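Local coordinates for D-glycerate 2-kinase (Thermotoga maritima, PDB 2B8N), which phosphorylates D-glycerate to 2-phosphoglycerate with ATP, a magnesium-dependent step in the breakdown of serine by way of 3-hydroxypyruvate, at residues A67-L72 against D93-Y98; G86-P91 against I97-H102; K304-K309 against L313-A318. One frame throughout, in Å; residues are numbered along the deposited sequence.

Contact 1 (A67-L72 against D93-Y98); sequences AAYEVL and DDFEIY
The carboxylate of Asp93 and the phenol of Tyr69 converge on one ammonium group, that of Lys74 just beyond the end of the helix: Asp93 OD2 makes a salt bridge with Lys74 NZ, and Tyr69 OH adds a weak hydrogen bond to the same nitrogen. The two acceptors are not bonded to each other. Tyr69 OH lies 3.3 Å from Asp93 OD2 at a poor angle; they share the lysine as a partner, the tyrosine only weakly, and its charge probably helps the carboxylate to sit beside the phenol oxygen. The side chains of Tyr69 and Asp93 run nearly perpendicular, yet ring and carboxylate planes are turned only 18° apart. Asp93 CB approaches the phenol end of the ring at a slant, 3.4 Å from Tyr69 CZ. With CG anti to the backbone N (chi1 -179°), Tyr69 swings its ring off the helix toward residues 93-95. The other end of that ring is apolar: Phe95 CZ comes within 3.7 Å of Tyr69 CD1 and also nears Tyr69 CB. The ring planes stand tilted at 77° with centroids 5.4 Å apart. Phe95 is buried, whereas Asp93 lies at the surface, so the contact passes from an apolar inner end to a charged outer one. Helix 61-72 is the helix of a beta-alpha-beta crossover between the adjacent parallel strands 52-57 and 76-84, and Tyr69 ties it to the loop leading into 96-100, an edge strand of that sheet within the chain. Phe95 also packs on Ile76 of strand 76-84, while Ile92 flanks Tyr69.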
loop_
_atom_site.group_PDB
_atom_site.type_symbol
_atom_site.label_atom_id
_atom_site.label_comp_id
_atom_site.label_asym_id
_atom_site.label_seq_id
_atom_site.Cartn_x
_atom_site.Cartn_y
_atom_site.Cartn_z
ATOM N N ALA A 67 17.474 -0.334 -7.832
ATOM C CA ALA A 67 18.223 -0.632 -6.603
ATOM C C ALA A 67 18.805 -2.062 -6.576
ATOM O O ALA A 67 19.907 -2.273 -6.102
ATOM C CB ALA A 67 17.359 -0.366 -5.369
ATOM N N ALA A 68 18.068 -3.029 -7.112
ATOM C CA ALA A 68 18.531 -4.414 -7.245
ATOM C C ALA A 68 19.699 -4.543 -8.220
ATOM O O ALA A 68 20.630 -5.310 -7.993
ATOM C CB ALA A 68 17.390 -5.284 -7.713
ATOM N N TYR A 69 19.631 -3.804 -9.316
ATOM C CA TYR A 69 20.709 -3.792 -10.282
ATOM C C TYR A 69 22.006 -3.348 -9.618
ATOM O O TYR A 69 23.069 -3.966 -9.795
ATOM C CB TYR A 69 20.362 -2.850 -11.427
ATOM C CG TYR A 69 21.410 -2.790 -12.483
ATOM C CD1 TYR A 69 21.825 -3.940 -13.136
ATOM C CD2 TYR A 69 21.996 -1.585 -12.833
ATOM C CE1 TYR A 69 22.799 -3.886 -14.117
ATOM C CE2 TYR A 69 22.952 -1.520 -13.803
ATOM C CZ TYR A 69 23.351 -2.665 -14.436
ATOM O OH TYR A 69 24.303 -2.584 -15.407
ATOM N N GLU A 70 21.896 -2.277 -8.833
ATOM C CA GLU A 70 23.050 -1.714 -8.127
ATOM C C GLU A 70 23.615 -2.683 -7.090
ATOM O O GLU A 70 24.824 -2.727 -6.900
ATOM C CB GLU A 70 22.698 -0.373 -7.475
ATOM C CG GLU A 70 22.444 0.741 -8.491
ATOM C CD GLU A 70 21.965 2.040 -7.874
ATOM O OE1 GLU A 70 21.903 2.134 -6.627
ATOM O OE2 GLU A 70 21.644 2.966 -8.655
ATOM N N VAL A 71 22.753 -3.444 -6.417
ATOM C CA VAL A 71 23.233 -4.512 -5.543
ATOM C C VAL A 71 23.906 -5.672 -6.336
ATOM O O VAL A 71 24.982 -6.115 -5.964
ATOM C CB VAL A 71 22.107 -5.089 -4.628
ATOM C CG1 VAL A 71 22.614 -6.337 -3.881
ATOM C CG2 VAL A 71 21.589 -4.022 -3.637
ATOM N N LEU A 72 23.280 -6.157 -7.414
ATOM C CA LEU A 72 23.703 -7.413 -8.046
ATOM C C LEU A 72 24.535 -7.277 -9.314
ATOM O O LEU A 72 25.391 -8.106 -9.550
ATOM C CB LEU A 72 22.494 -8.274 -8.363
ATOM C CG LEU A 72 21.752 -8.816 -7.139
ATOM C CD1 LEU A 72 20.484 -9.412 -7.663
ATOM C CD2 LEU A 72 22.552 -9.825 -6.330
ATOM N N ASP A 93 20.354 -0.242 -17.476
ATOM C CA ASP A 93 21.223 -1.095 -18.270
ATOM C C ASP A 93 20.407 -1.559 -19.515
ATOM O O ASP A 93 20.020 -0.708 -20.348
ATOM C CB ASP A 93 21.796 -2.239 -17.406
ATOM C CG ASP A 93 22.941 -3.026 -18.104
ATOM O OD1 ASP A 93 23.813 -2.405 -18.775
ATOM O OD2 ASP A 93 22.968 -4.278 -17.967
ATOM N N ASP A 94 20.120 -2.873 -19.600
ATOM C CA ASP A 94 19.432 -3.524 -20.740
ATOM C C ASP A 94 18.113 -4.187 -20.318
ATOM O O ASP A 94 17.570 -5.028 -21.048
ATOM C CB ASP A 94 20.349 -4.595 -21.358
ATOM C CG ASP A 94 20.629 -5.766 -20.405
ATOM N N PHE A 95 17.600 -3.817 -19.141
ATOM C CA PHE A 95 16.330 -4.338 -18.675
ATOM C C PHE A 95 15.290 -3.844 -19.641
ATOM O O PHE A 95 15.452 -2.804 -20.260
ATOM C CB PHE A 95 15.968 -3.806 -17.303
ATOM C CG PHE A 95 16.827 -4.303 -16.180
ATOM C CD1 PHE A 95 17.939 -5.102 -16.393
ATOM C CD2 PHE A 95 16.520 -3.920 -14.873
ATOM C CE1 PHE A 95 18.716 -5.536 -15.312
ATOM C CE2 PHE A 95 17.295 -4.326 -13.799
ATOM C CZ PHE A 95 18.389 -5.136 -14.014
ATOM N N GLU A 96 14.219 -4.600 -19.760
ATOM C CA GLU A 96 13.100 -4.212 -20.592
ATOM C C GLU A 96 12.137 -3.399 -19.714
ATOM O O GLU A 96 11.668 -3.875 -18.690
ATOM C CB GLU A 96 12.438 -5.470 -21.184
ATOM C CG GLU A 96 13.383 -6.310 -22.057
ATOM C CD GLU A 96 12.805 -7.664 -22.448
ATOM O OE1 GLU A 96 11.580 -7.769 -22.655
ATOM O OE2 GLU A 96 13.589 -8.628 -22.551
ATOM N N ILE A 97 11.874 -2.157 -20.112
ATOM C CA ILE A 97 11.022 -1.270 -19.334
ATOM C C ILE A 97 9.639 -1.112 -20.011
ATOM O O ILE A 97 9.537 -0.614 -21.136
ATOM C CB ILE A 97 11.714 0.116 -19.088
ATOM C CG1 ILE A 97 13.153 -0.059 -18.575
ATOM C CG2 ILE A 97 10.898 0.959 -18.107
ATOM C CD1 ILE A 97 13.290 -0.906 -17.258
ATOM N N TYR A 98 8.597 -1.547 -19.302
ATOM C CA TYR A 98 7.233 -1.503 -19.783
ATOM C C TYR A 98 6.230 -0.795 -18.829
ATOM O O TYR A 98 6.430 -0.716 -17.611
ATOM C CB TYR A 98 6.772 -2.934 -20.021
ATOM C CG TYR A 98 7.630 -3.730 -20.992
ATOM C CD1 TYR A 98 7.939 -3.230 -22.253
ATOM C CD2 TYR A 98 8.078 -5.009 -20.666
ATOM C CE1 TYR A 98 8.699 -3.971 -23.162
ATOM C CE2 TYR A 98 8.855 -5.765 -21.562
ATOM C CZ TYR A 98 9.160 -5.244 -22.816
ATOM O OH TYR A 98 9.915 -5.985 -23.714
#

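Contact 2 (G86-P91 against I97-H102); sequences GHSEGP and IYEAGH
Starting from Gly86 at a positive phi of 82°, the loop 86-91 runs back alongside strand residues Ile97-Glu99 in the opposite sense, with backbone N-H groups of Gly86 and Ser88 directed at the carboxylate of Glu99. It belongs to the helix-free connection from strand 76-84 to its parallel neighbour 96-100, fastened here by a strand carboxylate gripped by two N-H groups and a hydroxyl. Gly86 N donates to Glu99 OE1 (2.7 Å), approaching from above the carboxylate plane. Glu99 OE2 accepts twice on its anti side, from Ser88 N at 3.0 Å and from Ser88 OG at 2.5 Å, the two donors coming from opposite faces of the plane. Ser88 can use both groups because its OG is folded between backbone N and carbonyl carbon (chi1 72°). With an alanine in place of Glu99, the N-H groups of Gly86 and Ser88 and the Ser88 hydroxyl would probably all lose their common acceptor and the loop would be freer to shift. Ile97 CG2 rests 3.5 Å from Ser88 CB, and Ile97 CG1 lies near Gly90 O, which accepts a hydrogen bond from Trp62 NE1. Trp62, on helix 61-72, also touches Ser88 and Ile97, while Tyr98 meets helix 107-120.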
loop_
_atom_site.group_PDB
_atom_site.type_symbol
_atom_site.label_atom_id
_atom_site.label_comp_id
_atom_site.label_asym_id
_atom_site.label_seq_id
_atom_site.Cartn_x
_atom_site.Cartn_y
_atom_site.Cartn_z
ATOM N N GLY A 86 3.541 6.447 -17.157
ATOM C CA GLY A 86 4.204 7.658 -16.677
ATOM C C GLY A 86 5.103 7.480 -15.467
ATOM O O GLY A 86 5.660 8.466 -14.971
ATOM N N HIS A 87 5.264 6.241 -15.006
ATOM C CA HIS A 87 5.965 5.975 -13.768
ATOM C C HIS A 87 7.405 5.556 -13.969
ATOM O O HIS A 87 8.232 5.696 -13.067
ATOM C CB HIS A 87 5.262 4.858 -12.994
ATOM C CG HIS A 87 4.092 5.318 -12.176
ATOM N ND1 HIS A 87 3.094 6.114 -12.689
ATOM C CD2 HIS A 87 3.749 5.063 -10.890
ATOM C CE1 HIS A 87 2.197 6.349 -11.747
ATOM N NE2 HIS A 87 2.569 5.724 -10.647
ATOM N N SER A 88 7.713 4.989 -15.124
ATOM C CA SER A 88 9.078 4.558 -15.382
ATOM C C SER A 88 9.943 5.776 -15.675
ATOM O O SER A 88 9.465 6.772 -16.220
ATOM C CB SER A 88 9.141 3.525 -16.519
ATOM O OG SER A 88 8.898 4.082 -17.793
ATOM N N GLU A 89 11.219 5.686 -15.301
ATOM C CA GLU A 89 12.139 6.827 -15.366
ATOM C C GLU A 89 13.341 6.551 -16.266
ATOM O O GLU A 89 14.453 6.996 -15.984
ATOM C CB GLU A 89 12.605 7.183 -13.952
ATOM C CG GLU A 89 11.494 7.601 -13.015
ATOM C CD GLU A 89 12.022 7.959 -11.642
ATOM O OE1 GLU A 89 12.895 8.850 -11.567
ATOM O OE2 GLU A 89 11.581 7.355 -10.632
ATOM N N GLY A 90 13.117 5.804 -17.346
ATOM C CA GLY A 90 14.149 5.563 -18.365
ATOM C C GLY A 90 14.820 4.203 -18.323
ATOM O O GLY A 90 14.354 3.317 -17.623
ATOM N N PRO A 91 15.922 4.036 -19.087
ATOM C CA PRO A 91 16.683 2.784 -19.124
ATOM C C PRO A 91 17.249 2.335 -17.779
ATOM O O PRO A 91 17.526 3.163 -16.908
ATOM C CB PRO A 91 17.858 3.107 -20.081
ATOM C CG PRO A 91 17.390 4.247 -20.902
ATOM C CD PRO A 91 16.508 5.050 -19.992
ATOM N N ILE A 97 11.874 -2.157 -20.112
ATOM C CA ILE A 97 11.022 -1.270 -19.334
ATOM C C ILE A 97 9.639 -1.112 -20.011
ATOM O O ILE A 97 9.537 -0.614 -21.136
ATOM C CB ILE A 97 11.714 0.116 -19.088
ATOM C CG1 ILE A 97 13.153 -0.059 -18.575
ATOM C CG2 ILE A 97 10.898 0.959 -18.107
ATOM C CD1 ILE A 97 13.290 -0.906 -17.258
ATOM N N TYR A 98 8.597 -1.547 -19.302
ATOM C CA TYR A 98 7.233 -1.503 -19.783
ATOM C C TYR A 98 6.230 -0.795 -18.829
ATOM O O TYR A 98 6.430 -0.716 -17.611
ATOM C CB TYR A 98 6.772 -2.934 -20.021
ATOM C CG TYR A 98 7.630 -3.730 -20.992
ATOM C CD1 TYR A 98 7.939 -3.230 -22.253
ATOM C CD2 TYR A 98 8.078 -5.009 -20.666
ATOM C CE1 TYR A 98 8.699 -3.971 -23.162
ATOM C CE2 TYR A 98 8.855 -5.765 -21.562
ATOM C CZ TYR A 98 9.160 -5.244 -22.816
ATOM O OH TYR A 98 9.915 -5.985 -23.714
ATOM N N GLU A 99 5.154 -0.283 -19.407
ATOM C CA GLU A 99 4.067 0.299 -18.640
ATOM C C GLU A 99 2.745 -0.259 -19.149
ATOM O O GLU A 99 2.643 -0.650 -20.308
ATOM C CB GLU A 99 4.095 1.835 -18.733
ATOM C CG GLU A 99 5.477 2.445 -18.459
ATOM C CD GLU A 99 5.462 3.958 -18.331
ATOM O OE1 GLU A 99 4.499 4.563 -18.813
ATOM O OE2 GLU A 99 6.400 4.555 -17.752
ATOM N N ALA A 100 1.741 -0.302 -18.274
ATOM C CA ALA A 100 0.459 -0.941 -18.592
ATOM C C ALA A 100 -0.686 -0.404 -17.746
ATOM O O ALA A 100 -0.488 0.470 -16.879
ATOM C CB ALA A 100 0.568 -2.438 -18.423
ATOM N N GLY A 101 -1.882 -0.941 -18.015
ATOM C CA GLY A 101 -3.134 -0.459 -17.429
ATOM C C GLY A 101 -3.273 -0.588 -15.913
ATOM O O GLY A 101 -3.001 -1.641 -15.327
ATOM N N HIS A 102 -3.696 0.512 -15.285
ATOM C CA HIS A 102 -4.021 0.551 -13.862
ATOM C C HIS A 102 -4.900 1.773 -13.611
ATOM O O HIS A 102 -4.637 2.840 -14.174
ATOM C CB HIS A 102 -2.730 0.647 -13.043
ATOM C CG HIS A 102 -2.941 0.752 -11.556
ATOM N ND1 HIS A 102 -3.041 1.965 -10.899
ATOM C CD2 HIS A 102 -3.054 -0.203 -10.600
ATOM C CE1 HIS A 102 -3.222 1.751 -9.607
ATOM N NE2 HIS A 102 -3.237 0.446 -9.400
#

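Contact 3 (K304-K309 against L313-A318); sequences KEVKFK and LKKPAA
Val306 sets its CG1 anti to the backbone N (chi1 163°) and its CG2 anti to the carbonyl carbon, which spreads the two methyls toward the chain that returns from the helix. The setting is a beta-alpha-beta crossover: helix 292-309 leads from strand 280-285 to its parallel neighbour 317-323, and the contact closes the turn from helix into the second strand. Val306, which is buried, makes most of the side-chain contacts. Its methyls straddle the carbonyl of Leu313, with CG2 lying 3.6 Å from Leu313 O, and CG2 also approaches Leu313 CB at 4.4 Å. The CG1 branch reaches past this carbonyl to Ala317, whose CB points at the helix from the first residue of the strand, and to the aliphatic part of Lys315, where Val306 CG1 lies 4.1 Å from Lys315 CG. Val306 also touches Ile428 of strand 422-428, so the helix end is seated on the mixed sheet. No hydrogen bond joins the two segments. The ammonium of Lys315 forms a salt bridge with Asp310 in the connecting turn, although the path of this side chain beyond CG is doubtful in the model, its CE falling too close to Lys307 O. Lys307, its CB pointing away, hydrogen-bonds through NZ to the carbonyls of Glu353 and Val429, the last residue of the chain. Just before the strand, the peptide bond between Lys315 and Pro316 is cis, and Ala318 turns its CB to the other side, against Leu427 and Ala281. Between helix and strand the side chains meet most directly where Val306 CG1 lies 3.7 Å from Ala317 CB.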
loop_
_atom_site.group_PDB
_atom_site.type_symbol
_atom_site.label_atom_id
_atom_site.label_comp_id
_atom_site.label_asym_id
_atom_site.label_seq_id
_atom_site.Cartn_x
_atom_site.Cartn_y
_atom_site.Cartn_z
ATOM N N LYS A 304 -4.582 13.548 25.598
ATOM C CA LYS A 304 -5.041 14.248 26.795
ATOM C C LYS A 304 -4.673 13.455 28.049
ATOM O O LYS A 304 -4.362 14.032 29.091
ATOM C CB LYS A 304 -6.550 14.504 26.758
ATOM C CG LYS A 304 -7.059 15.300 25.530
ATOM C CD LYS A 304 -8.392 15.956 25.808
ATOM C CE LYS A 304 -9.440 15.642 24.779
ATOM N NZ LYS A 304 -10.809 15.629 25.411
ATOM N N GLU A 305 -4.688 12.132 27.945
ATOM C CA GLU A 305 -4.292 11.323 29.081
ATOM C C GLU A 305 -2.814 11.557 29.407
ATOM O O GLU A 305 -2.438 11.713 30.572
ATOM C CB GLU A 305 -4.568 9.848 28.813
ATOM C CG GLU A 305 -4.662 8.984 30.076
ATOM C CD GLU A 305 -5.837 9.326 30.992
ATOM O OE1 GLU A 305 -6.821 9.993 30.551
ATOM O OE2 GLU A 305 -5.759 8.914 32.173
ATOM N N VAL A 306 -1.989 11.586 28.372
ATOM C CA VAL A 306 -0.560 11.829 28.535
ATOM C C VAL A 306 -0.332 13.225 29.078
ATOM O O VAL A 306 0.431 13.413 30.028
ATOM C CB VAL A 306 0.190 11.695 27.205
ATOM C CG1 VAL A 306 1.553 12.350 27.284
ATOM C CG2 VAL A 306 0.313 10.211 26.821
ATOM N N LYS A 307 -0.991 14.202 28.470
ATOM C CA LYS A 307 -0.819 15.584 28.882
ATOM C C LYS A 307 -1.153 15.786 30.378
ATOM O O LYS A 307 -0.327 16.294 31.109
ATOM C CB LYS A 307 -1.628 16.516 27.971
ATOM C CG LYS A 307 -1.592 17.962 28.370
ATOM C CD LYS A 307 -0.240 18.603 28.134
ATOM C CE LYS A 307 -0.308 20.119 28.356
ATOM N NZ LYS A 307 0.879 20.777 27.764
ATOM N N PHE A 308 -2.322 15.349 30.834
ATOM C CA PHE A 308 -2.798 15.648 32.202
ATOM C C PHE A 308 -2.518 14.582 33.224
ATOM O O PHE A 308 -2.504 14.889 34.397
ATOM C CB PHE A 308 -4.314 15.947 32.197
ATOM C CG PHE A 308 -4.658 17.130 31.368
ATOM C CD1 PHE A 308 -4.260 18.404 31.775
ATOM C CD2 PHE A 308 -5.273 16.979 30.137
ATOM C CE1 PHE A 308 -4.518 19.508 30.993
ATOM C CE2 PHE A 308 -5.543 18.078 29.350
ATOM C CZ PHE A 308 -5.167 19.353 29.779
ATOM N N LYS A 309 -2.333 13.334 32.805
ATOM C CA LYS A 309 -2.074 12.257 33.763
ATOM C C LYS A 309 -0.757 11.526 33.523
ATOM O O LYS A 309 -0.387 10.659 34.294
ATOM C CB LYS A 309 -3.229 11.261 33.762
ATOM C CG LYS A 309 -4.580 11.887 34.056
ATOM C CD LYS A 309 -4.739 12.177 35.532
ATOM C CE LYS A 309 -5.824 13.217 35.763
ATOM N NZ LYS A 309 -6.495 13.086 37.098
ATOM N N LEU A 313 2.154 7.135 28.457
ATOM C CA LEU A 313 3.571 7.552 28.399
ATOM C C LEU A 313 3.759 8.848 29.185
ATOM O O LEU A 313 2.833 9.658 29.285
ATOM C CB LEU A 313 4.036 7.807 26.967
ATOM C CG LEU A 313 4.122 6.680 25.941
ATOM C CD1 LEU A 313 4.164 7.277 24.536
ATOM C CD2 LEU A 313 5.311 5.809 26.160
ATOM N N LYS A 314 4.963 9.037 29.724
ATOM C CA LYS A 314 5.304 10.241 30.448
ATOM C C LYS A 314 5.848 11.244 29.452
ATOM O O LYS A 314 6.527 10.877 28.482
ATOM C CB LYS A 314 6.369 9.965 31.506
ATOM C CG LYS A 314 6.009 8.864 32.466
ATOM C CD LYS A 314 6.954 8.795 33.668
ATOM C CE LYS A 314 8.426 8.419 33.309
ATOM N NZ LYS A 314 8.631 7.406 32.205
ATOM N N LYS A 315 5.560 12.516 29.707
ATOM C CA LYS A 315 6.086 13.610 28.902
ATOM C C LYS A 315 7.601 13.727 29.098
ATOM O O LYS A 315 8.089 13.633 30.210
ATOM C CB LYS A 315 5.450 14.947 29.307
ATOM C CG LYS A 315 3.926 15.077 29.194
ATOM C CD LYS A 315 3.489 16.406 29.835
ATOM C CE LYS A 315 2.411 16.209 30.873
ATOM N NZ LYS A 315 2.832 15.350 32.009
ATOM N N PRO A 316 8.354 13.973 28.023
ATOM C CA PRO A 316 7.915 14.237 26.651
ATOM C C PRO A 316 7.584 12.945 25.935
ATOM O O PRO A 316 8.396 12.029 25.927
ATOM C CB PRO A 316 9.142 14.916 26.019
ATOM C CG PRO A 316 10.218 14.858 27.018
ATOM C CD PRO A 316 9.817 13.972 28.127
ATOM N N ALA A 317 6.403 12.861 25.341
ATOM C CA ALA A 317 5.911 11.573 24.806
ATOM C C ALA A 317 5.669 11.653 23.318
ATOM O O ALA A 317 5.356 12.724 22.804
ATOM C CB ALA A 317 4.625 11.108 25.537
ATOM N N ALA A 318 5.833 10.508 22.659
ATOM C CA ALA A 318 5.521 10.336 21.257
ATOM C C ALA A 318 4.707 9.053 21.083
ATOM O O ALA A 318 5.231 7.955 21.267
ATOM C CB ALA A 318 6.781 10.282 20.423
#

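Contacts 1 and 2 are neighbours, their centres about 13 Å apart; their segments overlap at Ile97 and Tyr98 on strand 96-100, though neither residue touches helix 61-72. This strand is outermost at one side of the six-stranded parallel sheet. Contact 1 joins the entrance of the strand to helix 61-72, and contact 2 joins its later part to the preceding loop. Contact 3 comes later in the chain and belongs to the mixed sheet, at the crossover from strand 280-285 to 317-323. Its centre is about 48 Å from that of contact 1, with nearest atoms about 30 Å apart, and it lies across the chain's centre from contact 2. The three therefore lie on two separate sheets, one parallel and one mixed, each flanked by helices.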